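Local coordinates for protein CytC3 (Streptomyces, PDB 3GJA) that is a nonheme iron halogenase of the phytanoyl-CoA dioxygenase family, probably chlorinating an amino acid substrate during biosynthesis of a natural product, at residues F20-Y25 with I233-T238; M82-D88 with F312-I317; T263-V267 with V294-N300. All coordinates share one frame; numbering follows the deposited sequence.

Contact 1: F20-Y25 with I233-T238; sequences FERDGY and IFWSNT
Phe20 reaches across to Trp235 with the far rim of its ring: CE2 comes within 3.4 Å of Trp235 NE1, and CZ sits over one face of the indole. The two ring planes are inclined at 46°, with the Phe20 and five-membered ring centroids 5.1 Å apart. Phe20 CG stands anti to the backbone N (chi1 179°), which swings the ring from the last turn of helix 14-23 toward the strand, its CE1 edge meeting Ile233 O in the ring plane at 3.7 Å. Cut back to an alanine, this position is likely to leave the covered indole face bare and a gap beside Ile233.

Gly24 takes the positive phi that ends the helix; a CB there would jam against the preceding carbonyl O and run into Thr238 OG1. Its carbonyl O accepts from Trp235 N at 3.1 Å, almost straight (161°), and also lies 2.8 Å from Thr238 OG1. The same hydroxyl is 3.0 Å from Trp235 O, the carbonyl that takes the turn-closing bond from Thr238 N. Tyr25 then pairs with Phe234, their CB atoms 3.5 Å apart while both rings lead away from the contact. This antiparallel, non-hydrogen-bonded pair begins the edge strand 25-30 against 230-235, in the beta-barrel core characteristic of the cupin-like PhyH fold.

Contact 2: M82-D88 with F312-I317; sequences MRPEIVD and FVPRQI
Met82, Pro84 and Asp88, in and just before the first turns of helix 84-94, face the extended, irregular segment 312-317, and the two backbones stay well apart: the CA atoms of Met82 and Phe312 are separated by 7.6 Å, those of Asp88 and Ile317 by 8.4 Å. Arg315 spans the distance by stretching out, CG anti to its N (chi1 171°) and the chain extended on to NE, which delivers the guanidinium to Asp88. The grip is side-on and bidentate: NE gives a nearly straight bond (168°) to Asp88 OD1 at 2.7 Å, and NH2 meets the syn lone pair of OD2 at 2.7 Å through a more bent one. The carboxylate and guanidinium planes are 40° apart; OD1 lies near the guanidinium plane at its edge, while OD2 is tilted from it. Pro84 lays CB over the centre of one guanidinium face, 3.6 Å from Arg315 CZ; the N-H groups point outward around the rim, leaving this face to the apolar proline ring. The salt bridge ties the C-terminal tail to a helix packed outside the PhyH barrel, and the N-terminal region joins in: Phe10 N bonds Asp88 OD2 and Ala8 O accepts from Arg315 NH2. Met82, its chain bent at chi2 and chi3, sets CG against the Phe312 ring edge, 3.6 Å from CD1; its sulfur, 5.1 Å from the ring centroid and oblique to the ring, makes a Met-aromatic contact.

Contact 3: T263-V267 with V294-N300; sequences TQVQV and VDEYGHN
Segment 263-267, a loop ending in the short strand 266-267, runs alongside the irregular segment 294-300 in the same direction, with CA atoms 5.9 Å apart for Thr263 and Asp295 and 6.0 Å for Val267 and Asn300. Asn300 mimics a backbone amide: ND2 donates to Val265 O at 2.7 Å, almost straight (177°), and OD1 accepts from Val267 N at 2.6 Å, though that donor stands above the carbonyl plane. Asparagine suits this buried place because one planar group both gives and takes, fixing its rotation. His299 CG lies between the backbone N and carbonyl carbon (chi1 58°), bringing the ring toward Gln266, whose CG makes a CH-pi contact on one face; Tyr297 CB covers the opposite face. NE2 donates to Thr263 O at 2.9 Å through a bent bond, the oxygen tilted from the ring plane, and weakly to Val265 O. The arrangement fastens the loop after strand 289-290 onto the chain between barrel strand 253-262 and strand 266-267. An Asx turn, Asp295 OD1 accepting from Tyr297 N, shapes the loop, and Gln264 CA sits over the Tyr297 ring, 3.8 Å from its centroid. One water bridges Thr263 O, Asp295 OD1 and Asn300 ND2.

Overall arrangement
The three contacts lie around the antiparallel barrel sheet without touching: centres of contacts 1 and 2 are about 21 Å apart, of 1 and 3 about 23 Å, and of 2 and 3 about 17 Å. Contact 1 sits where strand 25-30, at one outer side of the sheet, pairs with 230-235. Helix 84-94, which carries part of contact 2, also packs on Phe20, Ile233 and Trp235. Contacts 2 and 3 share the chain beyond strand 289-290, at the opposite outer side. In sequence, contacts 1 and 2 interlock, and contact 3 follows contact 1 and falls between the segments of contact 2. Contacts 1 and 2 join segments over 200 residues apart; contact 3 closes locally, across 27.

Contact 1: F20-Y25 with I233-T238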
loop_
_atom_site.group_PDB
_atom_site.type_symbol
_atom_site.label_atom_id
_atom_site.label_comp_id
_atom_site.label_asym_id
_atom_site.label_seq_id
_atom_site.Cartn_x
_atom_site.Cartn_y
_atom_site.Cartn_z
ATOM N N PHE A 20 -5.869 16.379 -3.565
ATOM C CA PHE A 20 -5.252 15.411 -2.672
ATOM C C PHE A 20 -4.677 16.116 -1.453
ATOM O O PHE A 20 -4.754 15.613 -0.332
ATOM C CB PHE A 20 -4.127 14.666 -3.388
ATOM C CG PHE A 20 -3.425 13.666 -2.519
ATOM C CD1 PHE A 20 -3.893 12.359 -2.423
ATOM C CD2 PHE A 20 -2.313 14.039 -1.769
ATOM C CE1 PHE A 20 -3.261 11.434 -1.590
ATOM C CE2 PHE A 20 -1.678 13.126 -0.936
ATOM C CZ PHE A 20 -2.151 11.819 -0.844
ATOM N N GLU A 21 -4.085 17.282 -1.677
ATOM C CA GLU A 21 -3.492 18.035 -0.585
ATOM C C GLU A 21 -4.518 18.465 0.451
ATOM O O GLU A 21 -4.207 18.539 1.636
ATOM C CB GLU A 21 -2.749 19.262 -1.117
ATOM C CG GLU A 21 -1.461 18.916 -1.842
ATOM C CD GLU A 21 -0.670 20.141 -2.270
ATOM O OE1 GLU A 21 0.434 19.964 -2.833
ATOM O OE2 GLU A 21 -1.150 21.279 -2.048
ATOM N N ARG A 22 -5.741 18.748 0.029
ATOM C CA ARG A 22 -6.731 19.161 1.008
ATOM C C ARG A 22 -7.507 18.002 1.623
ATOM O O ARG A 22 -7.982 18.117 2.751
ATOM C CB ARG A 22 -7.703 20.183 0.411
ATOM C CG ARG A 22 -8.504 19.709 -0.776
ATOM C CD ARG A 22 -9.613 20.709 -1.100
ATOM N NE ARG A 22 -10.233 20.427 -2.391
ATOM C CZ ARG A 22 -9.774 20.871 -3.557
ATOM N NH1 ARG A 22 -8.688 21.635 -3.605
ATOM N NH2 ARG A 22 -10.396 20.540 -4.683
ATOM N N ASP A 23 -7.613 16.885 0.906
ATOM C CA ASP A 23 -8.355 15.731 1.408
ATOM C C ASP A 23 -7.524 14.621 2.039
ATOM O O ASP A 23 -8.014 13.896 2.899
ATOM C CB ASP A 23 -9.206 15.119 0.297
ATOM C CG ASP A 23 -10.287 16.044 -0.176
ATOM O OD1 ASP A 23 -10.584 17.016 0.548
ATOM O OD2 ASP A 23 -10.851 15.794 -1.260
ATOM N N GLY A 24 -6.279 14.479 1.614
ATOM C CA GLY A 24 -5.442 13.427 2.159
ATOM C C GLY A 24 -5.644 12.140 1.379
ATOM O O GLY A 24 -5.064 11.107 1.701
ATOM N N TYR A 25 -6.486 12.199 0.354
ATOM C CA TYR A 25 -6.748 11.038 -0.486
ATOM C C TYR A 25 -7.291 11.498 -1.826
ATOM O O TYR A 25 -7.591 12.675 -2.018
ATOM C CB TYR A 25 -7.784 10.108 0.150
ATOM C CG TYR A 25 -9.157 10.729 0.242
ATOM C CD1 TYR A 25 -9.492 11.559 1.310
ATOM C CD2 TYR A 25 -10.104 10.536 -0.766
ATOM C CE1 TYR A 25 -10.726 12.183 1.374
ATOM C CE2 TYR A 25 -11.348 11.163 -0.712
ATOM C CZ TYR A 25 -11.648 11.985 0.362
ATOM O OH TYR A 25 -12.861 12.629 0.430
ATOM N N ILE A 233 -6.089 6.431 -3.493
ATOM C CA ILE A 233 -4.760 6.739 -3.011
ATOM C C ILE A 233 -4.912 7.659 -1.814
ATOM O O ILE A 233 -5.669 8.634 -1.864
ATOM C CB ILE A 233 -3.916 7.431 -4.108
ATOM C CG1 ILE A 233 -3.870 6.541 -5.361
ATOM C CG2 ILE A 233 -2.500 7.706 -3.585
ATOM C CD1 ILE A 233 -3.046 7.109 -6.504
ATOM N N PHE A 234 -4.197 7.349 -0.738
ATOM C CA PHE A 234 -4.284 8.156 0.471
ATOM C C PHE A 234 -3.076 8.007 1.371
ATOM O O PHE A 234 -2.361 7.001 1.321
ATOM C CB PHE A 234 -5.524 7.750 1.275
ATOM C CG PHE A 234 -5.558 6.282 1.653
ATOM C CD1 PHE A 234 -6.113 5.335 0.793
ATOM C CD2 PHE A 234 -5.046 5.849 2.876
ATOM C CE1 PHE A 234 -6.166 3.977 1.146
ATOM C CE2 PHE A 234 -5.091 4.492 3.243
ATOM C CZ PHE A 234 -5.655 3.555 2.373
ATOM N N TRP A 235 -2.849 9.018 2.201
ATOM C CA TRP A 235 -1.770 8.961 3.170
ATOM C C TRP A 235 -2.236 7.892 4.153
ATOM O O TRP A 235 -3.408 7.864 4.530
ATOM C CB TRP A 235 -1.631 10.290 3.908
ATOM C CG TRP A 235 -0.816 11.313 3.194
ATOM C CD1 TRP A 235 -1.256 12.499 2.677
ATOM C CD2 TRP A 235 0.599 11.276 2.968
ATOM N NE1 TRP A 235 -0.204 13.203 2.152
ATOM C CE2 TRP A 235 0.948 12.476 2.316
ATOM C CE3 TRP A 235 1.604 10.342 3.255
ATOM C CZ2 TRP A 235 2.265 12.774 1.944
ATOM C CZ3 TRP A 235 2.917 10.637 2.885
ATOM C CH2 TRP A 235 3.234 11.845 2.236
ATOM N N SER A 236 -1.328 7.014 4.557
ATOM C CA SER A 236 -1.662 5.943 5.487
ATOM C C SER A 236 -2.352 6.440 6.763
ATOM O O SER A 236 -3.132 5.710 7.378
ATOM C CB SER A 236 -0.391 5.185 5.866
ATOM O OG SER A 236 0.599 6.089 6.340
ATOM N N ASN A 237 -2.066 7.677 7.156
ATOM C CA ASN A 237 -2.638 8.248 8.375
ATOM C C ASN A 237 -3.857 9.148 8.166
ATOM O O ASN A 237 -4.273 9.854 9.082
ATOM C CB ASN A 237 -1.557 9.023 9.133
ATOM C CG ASN A 237 -1.035 10.211 8.352
ATOM O OD1 ASN A 237 -0.788 10.117 7.149
ATOM N ND2 ASN A 237 -0.850 11.337 9.036
ATOM N N THR A 238 -4.433 9.122 6.969
ATOM C CA THR A 238 -5.599 9.952 6.697
ATOM C C THR A 238 -6.810 9.465 7.485
ATOM O O THR A 238 -7.033 8.266 7.633
ATOM C CB THR A 238 -5.947 9.951 5.196
ATOM O OG1 THR A 238 -4.859 10.529 4.465
ATOM C CG2 THR A 238 -7.215 10.750 4.934
#

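Contact 2: M82-D88 with F312-I317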
loop_
_atom_site.group_PDB
_atom_site.type_symbol
_atom_site.label_atom_id
_atom_site.label_comp_id
_atom_site.label_asym_id
_atom_site.label_seq_id
_atom_site.Cartn_x
_atom_site.Cartn_y
_atom_site.Cartn_z
ATOM N N MET A 82 4.708 -1.758 -9.818
ATOM C CA MET A 82 5.525 -1.017 -10.786
ATOM C C MET A 82 4.678 -0.235 -11.796
ATOM O O MET A 82 5.190 0.609 -12.529
ATOM C CB MET A 82 6.431 -1.989 -11.563
ATOM C CG MET A 82 7.592 -2.582 -10.766
ATOM S SD MET A 82 8.714 -1.295 -10.146
ATOM C CE MET A 82 9.734 -0.963 -11.607
ATOM N N ARG A 83 3.384 -0.528 -11.840
ATOM C CA ARG A 83 2.475 0.115 -12.784
ATOM C C ARG A 83 2.537 1.636 -12.912
ATOM O O ARG A 83 2.444 2.365 -11.924
ATOM C CB ARG A 83 1.039 -0.310 -12.475
ATOM C CG ARG A 83 0.634 -1.570 -13.194
ATOM C CD ARG A 83 0.347 -1.240 -14.642
ATOM N NE ARG A 83 0.516 -2.396 -15.505
ATOM C CZ ARG A 83 0.044 -2.472 -16.743
ATOM N NH1 ARG A 83 -0.631 -1.453 -17.265
ATOM N NH2 ARG A 83 0.242 -3.573 -17.456
ATOM N N PRO A 84 2.705 2.133 -14.150
ATOM C CA PRO A 84 2.773 3.574 -14.416
ATOM C C PRO A 84 1.518 4.259 -13.883
ATOM O O PRO A 84 1.577 5.374 -13.354
ATOM C CB PRO A 84 2.854 3.636 -15.938
ATOM C CG PRO A 84 3.607 2.390 -16.276
ATOM C CD PRO A 84 2.966 1.362 -15.379
ATOM N N GLU A 85 0.382 3.580 -14.035
ATOM C CA GLU A 85 -0.897 4.104 -13.568
ATOM C C GLU A 85 -0.854 4.374 -12.065
ATOM O O GLU A 85 -1.609 5.199 -11.550
ATOM C CB GLU A 85 -2.029 3.130 -13.906
ATOM C CG GLU A 85 -2.228 2.936 -15.406
ATOM C CD GLU A 85 -1.359 1.833 -15.998
ATOM O OE1 GLU A 85 -0.266 1.552 -15.465
ATOM O OE2 GLU A 85 -1.774 1.246 -17.014
ATOM N N ILE A 86 0.030 3.677 -11.360
ATOM C CA ILE A 86 0.172 3.902 -9.931
ATOM C C ILE A 86 1.355 4.826 -9.661
ATOM O O ILE A 86 1.201 5.889 -9.054
ATOM C CB ILE A 86 0.388 2.584 -9.156
ATOM C CG1 ILE A 86 -0.904 1.766 -9.140
ATOM C CG2 ILE A 86 0.819 2.883 -7.724
ATOM C CD1 ILE A 86 -0.776 0.426 -8.416
ATOM N N VAL A 87 2.530 4.414 -10.129
ATOM C CA VAL A 87 3.768 5.161 -9.936
ATOM C C VAL A 87 3.757 6.611 -10.424
ATOM O O VAL A 87 4.228 7.502 -9.721
ATOM C CB VAL A 87 4.948 4.405 -10.582
ATOM C CG1 VAL A 87 6.200 5.263 -10.559
ATOM C CG2 VAL A 87 5.187 3.104 -9.831
ATOM N N ASP A 88 3.233 6.867 -11.617
ATOM C CA ASP A 88 3.199 8.247 -12.091
ATOM C C ASP A 88 2.328 9.106 -11.178
ATOM O O ASP A 88 2.627 10.278 -10.943
ATOM C CB ASP A 88 2.655 8.346 -13.522
ATOM C CG ASP A 88 3.573 7.710 -14.550
ATOM O OD1 ASP A 88 4.766 7.500 -14.246
ATOM O OD2 ASP A 88 3.091 7.435 -15.671
ATOM N N PHE A 312 13.116 -5.371 -11.507
ATOM C CA PHE A 312 12.464 -4.087 -11.259
ATOM C C PHE A 312 13.311 -2.987 -11.884
ATOM O O PHE A 312 14.345 -2.602 -11.333
ATOM C CB PHE A 312 12.337 -3.822 -9.758
ATOM C CG PHE A 312 11.422 -4.775 -9.042
ATOM C CD1 PHE A 312 10.047 -4.756 -9.279
ATOM C CD2 PHE A 312 11.934 -5.689 -8.127
ATOM C CE1 PHE A 312 9.194 -5.637 -8.614
ATOM C CE2 PHE A 312 11.091 -6.574 -7.457
ATOM C CZ PHE A 312 9.716 -6.548 -7.701
ATOM N N VAL A 313 12.879 -2.482 -13.032
ATOM C CA VAL A 313 13.621 -1.432 -13.710
ATOM C C VAL A 313 12.929 -0.097 -13.482
ATOM O O VAL A 313 11.834 0.137 -13.983
ATOM C CB VAL A 313 13.742 -1.731 -15.227
ATOM C CG1 VAL A 313 14.687 -0.736 -15.888
ATOM C CG2 VAL A 313 14.257 -3.150 -15.428
ATOM N N PRO A 314 13.566 0.799 -12.717
ATOM C CA PRO A 314 12.996 2.115 -12.420
ATOM C C PRO A 314 12.484 2.851 -13.644
ATOM O O PRO A 314 13.181 2.973 -14.646
ATOM C CB PRO A 314 14.151 2.847 -11.742
ATOM C CG PRO A 314 14.881 1.746 -11.055
ATOM C CD PRO A 314 14.896 0.652 -12.096
ATOM N N ARG A 315 11.256 3.340 -13.552
ATOM C CA ARG A 315 10.627 4.081 -14.632
ATOM C C ARG A 315 11.114 5.534 -14.639
ATOM O O ARG A 315 11.379 6.112 -13.589
ATOM C CB ARG A 315 9.110 4.032 -14.449
ATOM C CG ARG A 315 8.299 4.929 -15.366
ATOM C CD ARG A 315 6.807 4.702 -15.103
ATOM N NE ARG A 315 5.956 5.674 -15.782
ATOM C CZ ARG A 315 5.613 5.615 -17.064
ATOM N NH1 ARG A 315 6.044 4.621 -17.830
ATOM N NH2 ARG A 315 4.835 6.559 -17.579
ATOM N N GLN A 316 11.229 6.116 -15.826
ATOM C CA GLN A 316 11.665 7.498 -15.960
ATOM C C GLN A 316 10.711 8.209 -16.913
ATOM O O GLN A 316 10.322 7.649 -17.939
ATOM C CB GLN A 316 13.088 7.574 -16.539
ATOM C CG GLN A 316 14.142 6.700 -15.860
ATOM C CD GLN A 316 14.328 7.031 -14.391
ATOM O OE1 GLN A 316 14.073 8.155 -13.961
ATOM N NE2 GLN A 316 14.789 6.054 -13.615
ATOM N N ILE A 317 10.330 9.436 -16.570
ATOM C CA ILE A 317 9.445 10.233 -17.418
ATOM C C ILE A 317 10.087 11.598 -17.733
ATOM O O ILE A 317 11.209 11.854 -17.231
ATOM C CB ILE A 317 8.069 10.467 -16.742
ATOM C CG1 ILE A 317 8.262 11.137 -15.382
ATOM C CG2 ILE A 317 7.327 9.147 -16.593
ATOM C CD1 ILE A 317 6.966 11.354 -14.632
#

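Contact 3: T263-V267 with V294-N300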
loop_
_atom_site.group_PDB
_atom_site.type_symbol
_atom_site.label_atom_id
_atom_site.label_comp_id
_atom_site.label_asym_id
_atom_site.label_seq_id
_atom_site.Cartn_x
_atom_site.Cartn_y
_atom_site.Cartn_z
ATOM N N THR A 263 12.785 8.002 -1.640
ATOM C CA THR A 263 14.101 7.449 -1.285
ATOM C C THR A 263 14.770 7.999 -0.015
ATOM O O THR A 263 15.509 7.291 0.669
ATOM C CB THR A 263 15.101 7.626 -2.455
ATOM O OG1 THR A 263 15.070 8.985 -2.914
ATOM C CG2 THR A 263 14.754 6.693 -3.609
ATOM N N GLN A 264 14.526 9.265 0.282
ATOM C CA GLN A 264 15.102 9.911 1.453
ATOM C C GLN A 264 14.583 9.297 2.746
ATOM O O GLN A 264 15.158 9.498 3.820
ATOM C CB GLN A 264 14.755 11.389 1.416
ATOM C CG GLN A 264 13.777 11.712 0.290
ATOM C CD GLN A 264 12.594 12.492 0.777
ATOM O OE1 GLN A 264 11.704 12.835 0.008
ATOM N NE2 GLN A 264 12.573 12.782 2.071
ATOM N N VAL A 265 13.494 8.542 2.644
ATOM C CA VAL A 265 12.905 7.920 3.820
ATOM C C VAL A 265 13.576 6.608 4.199
ATOM O O VAL A 265 13.964 5.816 3.336
ATOM C CB VAL A 265 11.400 7.670 3.607
ATOM C CG1 VAL A 265 10.811 6.922 4.809
ATOM C CG2 VAL A 265 10.692 8.993 3.398
ATOM N N GLN A 266 13.711 6.379 5.499
ATOM C CA GLN A 266 14.312 5.147 5.978
ATOM C C GLN A 266 13.241 4.107 6.297
ATOM O O GLN A 266 12.279 4.373 7.026
ATOM C CB GLN A 266 15.156 5.414 7.219
ATOM C CG GLN A 266 16.297 6.376 6.981
ATOM C CD GLN A 266 17.286 6.368 8.120
ATOM O OE1 GLN A 266 18.024 5.399 8.309
ATOM N NE2 GLN A 266 17.299 7.441 8.900
ATOM N N VAL A 267 13.423 2.917 5.743
ATOM C CA VAL A 267 12.495 1.824 5.936
ATOM C C VAL A 267 13.088 0.855 6.935
ATOM O O VAL A 267 14.244 0.457 6.817
ATOM C CB VAL A 267 12.227 1.111 4.602
ATOM C CG1 VAL A 267 11.339 -0.115 4.812
ATOM C CG2 VAL A 267 11.573 2.092 3.642
ATOM N N VAL A 294 15.945 7.405 -9.170
ATOM C CA VAL A 294 17.177 6.766 -8.716
ATOM C C VAL A 294 17.257 6.877 -7.209
ATOM O O VAL A 294 16.536 7.665 -6.604
ATOM C CB VAL A 294 18.431 7.470 -9.275
ATOM C CG1 VAL A 294 18.518 7.302 -10.785
ATOM C CG2 VAL A 294 18.394 8.953 -8.889
ATOM N N ASP A 295 18.160 6.104 -6.613
ATOM C CA ASP A 295 18.340 6.121 -5.169
ATOM C C ASP A 295 19.704 6.687 -4.806
ATOM O O ASP A 295 20.720 5.996 -4.890
ATOM C CB ASP A 295 18.189 4.707 -4.597
ATOM C CG ASP A 295 18.453 4.653 -3.102
ATOM O OD1 ASP A 295 18.365 5.712 -2.448
ATOM O OD2 ASP A 295 18.743 3.553 -2.580
ATOM N N GLU A 296 19.708 7.955 -4.405
ATOM C CA GLU A 296 20.923 8.663 -4.021
ATOM C C GLU A 296 21.269 8.430 -2.562
ATOM O O GLU A 296 22.146 9.105 -2.031
ATOM C CB GLU A 296 20.745 10.169 -4.225
ATOM C CG GLU A 296 20.420 10.590 -5.637
ATOM C CD GLU A 296 19.711 11.931 -5.679
ATOM O OE1 GLU A 296 18.514 11.975 -5.311
ATOM O OE2 GLU A 296 20.350 12.938 -6.071
ATOM N N TYR A 297 20.590 7.489 -1.911
ATOM C CA TYR A 297 20.843 7.238 -0.495
ATOM C C TYR A 297 21.461 5.908 -0.106
ATOM O O TYR A 297 22.438 5.877 0.633
ATOM C CB TYR A 297 19.554 7.440 0.309
ATOM C CG TYR A 297 19.050 8.859 0.243
ATOM C CD1 TYR A 297 18.347 9.319 -0.866
ATOM C CD2 TYR A 297 19.330 9.761 1.268
ATOM C CE1 TYR A 297 17.937 10.646 -0.954
ATOM C CE2 TYR A 297 18.928 11.089 1.190
ATOM C CZ TYR A 297 18.234 11.522 0.081
ATOM O OH TYR A 297 17.829 12.829 0.015
ATOM N N GLY A 298 20.890 4.807 -0.567
ATOM C CA GLY A 298 21.444 3.516 -0.204
ATOM C C GLY A 298 21.329 3.149 1.271
ATOM O O GLY A 298 21.986 2.211 1.727
ATOM N N HIS A 299 20.497 3.862 2.030
ATOM C CA HIS A 299 20.338 3.548 3.453
ATOM C C HIS A 299 19.233 2.529 3.747
ATOM O O HIS A 299 18.964 2.215 4.907
ATOM C CB HIS A 299 20.091 4.828 4.262
ATOM C CG HIS A 299 18.890 5.606 3.822
ATOM N ND1 HIS A 299 18.673 6.911 4.207
ATOM C CD2 HIS A 299 17.839 5.265 3.039
ATOM C CE1 HIS A 299 17.541 7.342 3.678
ATOM N NE2 HIS A 299 17.015 6.363 2.966
ATOM N N ASN A 300 18.601 2.010 2.698
ATOM C CA ASN A 300 17.537 1.023 2.857
ATOM C C ASN A 300 17.900 -0.297 2.197
ATOM O O ASN A 300 18.716 -0.328 1.278
ATOM C CB ASN A 300 16.241 1.514 2.205
ATOM C CG ASN A 300 15.603 2.651 2.951
ATOM O OD1 ASN A 300 15.471 2.606 4.170
ATOM N ND2 ASN A 300 15.187 3.677 2.223
HETATM O O HOH W 1 17.371 9.489 -4.534
HETATM O O HOH W 2 16.397 5.063 -0.389
HETATM O O HOH W 3 16.752 1.989 6.921
#